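Local coordinates for superantigen-like protein SSL10 (Staphylococcus aureus subsp. aureus, PDB 6LWT) that probably binds the Fc region of human IgG, interfering with its interaction with C1q and so with classical complement activation, and probably inhibits plasma clotting by binding prothrombin and a coagulation factor, at residues V92-T98 and K127-T132; K156-V160 and N171-R175. One frame throughout, in Å; residues are numbered along the deposited sequence.

Contact 1: residues V92-T98 and K127-T132; sequences VIQNNKT and KKEKIT
N96 and K130 meet through a side-chain amide that pairs with backbone much as a strand neighbour would: the N96 amide uses its donor and its acceptor on the two backbone groups of a single residue. N96 ND2 gives a hydrogen bond to K130 O at 2.8 Å, approaching from above that carbonyl's plane, while N96 OD1 receives K130 N at 3.0 Å. The same OD1 also accepts K97 N of its own segment, so three bonds hold the amide and fix its rotation; D72 OD2 takes a further one from ND2. One residue along, E129 N runs almost straight into K97 O at 2.9 Å (N-H...O angle 172°).

The close-packed part lies at the strand end, around I93 and T132. I93 turns CG1 to the side of its backbone N, opposite the carbonyl carbon (chi1 -62°), and lays CD1 against the K130 backbone, 3.6 Å from K130 O. Its CG1 slides past the methyl of T132, whose hydroxyl caps E135 N at the start of helix 133-148. The buried K128 passes its aliphatic chain beside the N96 amide and forms salt bridges with E135 and D72.

Toward solvent the grip slackens. K97 NZ and E129 OE1 make only a long salt bridge of 3.9 Å, their extended chains crossing at a slant, and K130 NZ reaches N95 O in a weak bond. The whole is an interdomain seam, in which the exit of the last OB-fold strand is bonded to the beta-grasp domain, the two-domain architecture of the staphylococcal and streptococcal toxin family.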
loop_
_atom_site.group_PDB
_atom_site.type_symbol
_atom_site.label_atom_id
_atom_site.label_comp_id
_atom_site.label_asym_id
_atom_site.label_seq_id
_atom_site.Cartn_x
_atom_site.Cartn_y
_atom_site.Cartn_z
ATOM N N VAL A 92 7.820 5.493 -0.291
ATOM C CA VAL A 92 8.434 6.824 -0.248
ATOM C C VAL A 92 8.122 7.607 -1.521
ATOM O O VAL A 92 8.345 7.101 -2.617
ATOM C CB VAL A 92 9.973 6.747 -0.130
ATOM C CG1 VAL A 92 10.576 8.137 0.002
ATOM C CG2 VAL A 92 10.384 5.880 1.056
ATOM N N ILE A 93 7.642 8.830 -1.346
ATOM C CA ILE A 93 7.433 9.796 -2.433
ATOM C C ILE A 93 8.182 11.099 -2.120
ATOM O O ILE A 93 8.036 11.666 -1.026
ATOM C CB ILE A 93 5.933 10.120 -2.630
ATOM C CG1 ILE A 93 5.163 8.863 -3.033
ATOM C CG2 ILE A 93 5.765 11.220 -3.688
ATOM C CD1 ILE A 93 3.650 8.969 -2.838
ATOM N N GLN A 94 8.960 11.586 -3.084
ATOM C CA GLN A 94 9.813 12.764 -2.861
ATOM C C GLN A 94 9.074 14.092 -2.874
ATOM O O GLN A 94 9.388 14.965 -2.069
ATOM C CB GLN A 94 10.992 12.775 -3.830
ATOM C CG GLN A 94 11.959 11.635 -3.517
ATOM C CD GLN A 94 13.098 11.471 -4.512
ATOM O OE1 GLN A 94 13.204 10.438 -5.175
ATOM N NE2 GLN A 94 13.971 12.467 -4.596
ATOM N N ASN A 95 8.105 14.280 -3.755
ATOM C CA ASN A 95 7.391 15.570 -3.754
ATOM C C ASN A 95 5.909 15.360 -3.790
ATOM O O ASN A 95 5.294 15.384 -4.851
ATOM C CB ASN A 95 7.853 16.467 -4.905
ATOM C CG ASN A 95 9.218 17.076 -4.646
ATOM O OD1 ASN A 95 9.434 17.716 -3.608
ATOM N ND2 ASN A 95 10.149 16.878 -5.576
ATOM N N ASN A 96 5.347 15.119 -2.613
ATOM C CA ASN A 96 3.929 14.898 -2.502
ATOM C C ASN A 96 3.239 16.112 -1.901
ATOM O O ASN A 96 3.853 16.930 -1.217
ATOM C CB ASN A 96 3.630 13.624 -1.704
ATOM C CG ASN A 96 2.387 12.893 -2.210
ATOM O OD1 ASN A 96 1.656 13.396 -3.071
ATOM N ND2 ASN A 96 2.131 11.719 -1.663
ATOM N N LYS A 97 1.945 16.193 -2.162
ATOM C CA LYS A 97 1.120 17.335 -1.816
ATOM C C LYS A 97 -0.221 16.748 -1.415
ATOM O O LYS A 97 -0.622 15.721 -1.975
ATOM C CB LYS A 97 1.042 18.192 -3.077
ATOM C CG LYS A 97 0.010 19.298 -3.151
ATOM C CD LYS A 97 0.302 20.093 -4.418
ATOM C CE LYS A 97 -0.768 21.116 -4.759
ATOM N NZ LYS A 97 -0.830 21.317 -6.237
ATOM N N THR A 98 -0.895 17.342 -0.430
ATOM C CA THR A 98 -2.255 16.896 -0.067
ATOM C C THR A 98 -3.314 17.961 -0.391
ATOM O O THR A 98 -3.325 19.054 0.179
ATOM C CB THR A 98 -2.361 16.437 1.405
ATOM O OG1 THR A 98 -2.321 17.569 2.275
ATOM C CG2 THR A 98 -1.239 15.422 1.766
ATOM N N LYS A 127 -6.612 11.445 -0.634
ATOM C CA LYS A 127 -6.333 12.873 -0.349
ATOM C C LYS A 127 -5.038 13.353 -1.021
ATOM O O LYS A 127 -4.947 14.503 -1.446
ATOM C CB LYS A 127 -6.230 13.178 1.159
ATOM C CG LYS A 127 -7.090 12.371 2.119
ATOM C CD LYS A 127 -8.585 12.596 1.965
ATOM C CE LYS A 127 -9.349 11.386 2.485
ATOM N NZ LYS A 127 -10.746 11.719 2.850
ATOM N N LYS A 128 -4.050 12.470 -1.127
ATOM C CA LYS A 128 -2.748 12.826 -1.692
ATOM C C LYS A 128 -2.770 12.952 -3.215
ATOM O O LYS A 128 -3.513 12.258 -3.897
ATOM C CB LYS A 128 -1.709 11.772 -1.315
ATOM C CG LYS A 128 -1.505 11.557 0.170
ATOM C CD LYS A 128 -0.751 10.260 0.426
ATOM C CE LYS A 128 0.088 10.406 1.677
ATOM N NZ LYS A 128 0.709 9.139 2.105
ATOM N N GLU A 129 -1.914 13.816 -3.742
ATOM C CA GLU A 129 -1.690 13.927 -5.182
ATOM C C GLU A 129 -1.043 12.673 -5.761
ATOM O O GLU A 129 -1.296 12.321 -6.915
ATOM C CB GLU A 129 -0.787 15.130 -5.496
ATOM C CG GLU A 129 -0.338 15.227 -6.949
ATOM C CD GLU A 129 0.426 16.505 -7.271
ATOM O OE1 GLU A 129 -0.042 17.600 -6.875
ATOM O OE2 GLU A 129 1.486 16.412 -7.937
ATOM N N LYS A 130 -0.142 12.066 -4.995
ATOM C CA LYS A 130 0.526 10.829 -5.403
ATOM C C LYS A 130 0.369 9.804 -4.306
ATOM O O LYS A 130 0.273 10.157 -3.145
ATOM C CB LYS A 130 2.014 11.056 -5.651
ATOM C CG LYS A 130 2.331 11.519 -7.059
ATOM C CD LYS A 130 3.752 12.078 -7.129
ATOM C CE LYS A 130 3.888 13.163 -8.185
ATOM N NZ LYS A 130 5.047 14.029 -7.875
ATOM N N ILE A 131 0.330 8.525 -4.691
ATOM C CA ILE A 131 0.165 7.455 -3.727
ATOM C C ILE A 131 0.963 6.266 -4.231
ATOM O O ILE A 131 0.881 5.923 -5.422
ATOM C CB ILE A 131 -1.332 7.112 -3.492
ATOM C CG1 ILE A 131 -1.483 6.160 -2.308
ATOM C CG2 ILE A 131 -2.016 6.526 -4.738
ATOM C CD1 ILE A 131 -2.905 6.009 -1.814
ATOM N N THR A 132 1.776 5.665 -3.357
ATOM C CA THR A 132 2.435 4.426 -3.735
ATOM C C THR A 132 1.420 3.304 -3.893
ATOM O O THR A 132 0.374 3.269 -3.215
ATOM C CB THR A 132 3.536 3.992 -2.735
ATOM O OG1 THR A 132 2.986 3.857 -1.410
ATOM C CG2 THR A 132 4.668 5.030 -2.741
#

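Contact 2: residues K156-V160 and N171-R175; sequences KDGRV and NLDLR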
loop_
_atom_site.group_PDB
_atom_site.type_symbol
_atom_site.label_atom_id
_atom_site.label_comp_id
_atom_site.label_asym_id
_atom_site.label_seq_id
_atom_site.Cartn_x
_atom_site.Cartn_y
_atom_site.Cartn_z
ATOM N N LYS A 156 -9.425 -15.628 1.653
ATOM C CA LYS A 156 -8.428 -14.799 0.988
ATOM C C LYS A 156 -8.511 -14.852 -0.540
ATOM O O LYS A 156 -7.737 -14.165 -1.196
ATOM C CB LYS A 156 -7.014 -15.169 1.466
ATOM C CG LYS A 156 -6.505 -16.541 1.044
ATOM C CD LYS A 156 -5.215 -16.878 1.785
ATOM C CE LYS A 156 -4.875 -18.357 1.696
ATOM N NZ LYS A 156 -4.356 -18.692 0.346
ATOM N N ASP A 157 -9.419 -15.651 -1.120
ATOM C CA ASP A 157 -9.485 -15.792 -2.575
ATOM C C ASP A 157 -10.254 -14.607 -3.196
ATOM O O ASP A 157 -11.479 -14.620 -3.316
ATOM C CB ASP A 157 -10.113 -17.134 -2.998
ATOM C CG ASP A 157 -9.698 -17.563 -4.401
ATOM O OD1 ASP A 157 -9.219 -16.713 -5.198
ATOM O OD2 ASP A 157 -9.840 -18.769 -4.712
ATOM N N GLY A 158 -9.505 -13.586 -3.579
ATOM C CA GLY A 158 -10.082 -12.431 -4.253
ATOM C C GLY A 158 -9.024 -11.669 -5.014
ATOM O O GLY A 158 -7.814 -11.950 -4.891
ATOM N N ARG A 159 -9.478 -10.702 -5.805
ATOM C CA ARG A 159 -8.586 -9.873 -6.591
ATOM C C ARG A 159 -9.016 -8.429 -6.491
ATOM O O ARG A 159 -10.187 -8.134 -6.241
ATOM C CB ARG A 159 -8.603 -10.278 -8.061
ATOM C CG ARG A 159 -8.366 -11.758 -8.344
ATOM C CD ARG A 159 -6.950 -12.254 -8.052
ATOM N NE ARG A 159 -6.888 -13.667 -8.443
ATOM C CZ ARG A 159 -7.265 -14.703 -7.688
ATOM N NH1 ARG A 159 -7.708 -14.547 -6.437
ATOM N NH2 ARG A 159 -7.192 -15.931 -8.197
ATOM N N VAL A 160 -8.056 -7.531 -6.676
ATOM C CA VAL A 160 -8.361 -6.110 -6.743
ATOM C C VAL A 160 -7.694 -5.529 -7.977
ATOM O O VAL A 160 -6.485 -5.593 -8.054
ATOM C CB VAL A 160 -7.823 -5.350 -5.519
ATOM C CG1 VAL A 160 -8.118 -3.861 -5.676
ATOM C CG2 VAL A 160 -8.407 -5.904 -4.224
ATOM N N ASN A 171 -3.305 -5.456 -11.138
ATOM C CA ASN A 171 -4.192 -6.471 -10.606
ATOM C C ASN A 171 -3.516 -7.112 -9.392
ATOM O O ASN A 171 -2.466 -7.748 -9.533
ATOM C CB ASN A 171 -4.539 -7.490 -11.682
ATOM C CG ASN A 171 -5.551 -8.499 -11.201
ATOM O OD1 ASN A 171 -6.695 -8.148 -10.928
ATOM N ND2 ASN A 171 -5.117 -9.754 -11.031
ATOM N N LEU A 172 -4.105 -6.910 -8.221
ATOM C CA LEU A 172 -3.576 -7.418 -6.949
ATOM C C LEU A 172 -4.248 -8.713 -6.542
ATOM O O LEU A 172 -5.477 -8.843 -6.622
ATOM C CB LEU A 172 -3.796 -6.400 -5.844
ATOM C CG LEU A 172 -3.261 -5.005 -6.119
ATOM C CD1 LEU A 172 -3.757 -4.031 -5.071
ATOM C CD2 LEU A 172 -1.753 -5.031 -6.134
ATOM N N ASP A 173 -3.432 -9.676 -6.118
ATOM C CA ASP A 173 -3.929 -10.965 -5.666
ATOM C C ASP A 173 -4.071 -10.943 -4.139
ATOM O O ASP A 173 -3.083 -10.872 -3.414
ATOM C CB ASP A 173 -2.953 -12.054 -6.101
ATOM C CG ASP A 173 -3.480 -13.468 -5.855
ATOM O OD1 ASP A 173 -4.562 -13.665 -5.230
ATOM O OD2 ASP A 173 -2.769 -14.393 -6.311
ATOM N N LEU A 174 -5.303 -11.032 -3.650
ATOM C CA LEU A 174 -5.556 -11.029 -2.210
ATOM C C LEU A 174 -5.104 -12.326 -1.511
ATOM O O LEU A 174 -5.007 -12.343 -0.295
ATOM C CB LEU A 174 -7.023 -10.727 -1.885
ATOM C CG LEU A 174 -7.515 -9.367 -2.418
ATOM C CD1 LEU A 174 -9.010 -9.277 -2.205
ATOM C CD2 LEU A 174 -6.777 -8.231 -1.735
ATOM N N ARG A 175 -4.769 -13.363 -2.270
ATOM C CA ARG A 175 -4.254 -14.601 -1.678
ATOM C C ARG A 175 -2.806 -14.503 -1.176
ATOM O O ARG A 175 -2.352 -15.398 -0.477
ATOM C CB ARG A 175 -4.359 -15.754 -2.652
ATOM C CG ARG A 175 -5.761 -16.016 -3.194
ATOM C CD ARG A 175 -5.732 -17.063 -4.303
ATOM N NE ARG A 175 -4.921 -16.599 -5.436
ATOM C CZ ARG A 175 -4.608 -17.337 -6.498
ATOM N NH1 ARG A 175 -5.055 -18.584 -6.619
ATOM N NH2 ARG A 175 -3.847 -16.819 -7.454
#
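An antiparallel beta hairpin of the beta-grasp domain, strands 159-164 and 169-173, is closed at its open end by a four-residue salt-bridge network. V160 and L172 form a hydrogen-bonded pair, L172 N to V160 O being 2.7 Å and nearly linear; R159 and D173 follow as a non-hydrogen-bonded pair, and L174 N then bonds to G158 O.

The charged side carries R159, D173, R175 and D157. R175 grips D173 side-on, NE to OD1 on its syn lone pair at 3.0 Å and NH2 to OD2 at 2.9 Å, while R175 N reaches the same OD1 from above the carboxylate plane, making an Asx turn. Bent at chi2 (-69°), R159 folds back so that its guanidinium lies flat on that of R175, centres 3.9 Å apart and planes 17° from parallel. D173 OD1 lies over a face of the R159 guanidinium, 3.5 Å from R159 NH1, a charge attraction with no N-H aimed at it. R159 NH1 bonds to D157 OD1 at 2.9 Å and to G158 O, which it meets from the face opposite L174 N. The two carboxylates probably offset the repulsion between the stacked cations.

V160 and L172 share the other face, CB to CB 4.2 Å, and V160 CG2 also meets L174 CD2 at 3.8 Å. V160 packs on I195 and V197 of the central strand 192-198, and L172 and L174 touch helix 133-148. K156, in the loop before the strand, reaches helix 14-22 near the N-terminus.

Contacts 1 and 2 follow one another along the chain and lie on opposite sides of its centre, their own centres 25 Å apart and their nearest atoms about 9 Å apart without touching. Helix 133-148 relates them: it starts directly after T132 of contact 1, and farther along D137 and R141 are touched by L172 and L174 of contact 2. The pair illustrates two levels of assembly in a two-domain toxin fold. Residues 92-98 and 127-132 join one domain to the other, whereas 156-160 and 171-175 hold together a hairpin at the margin of the beta-grasp sheet, where strand 169-173 is outermost within the chain.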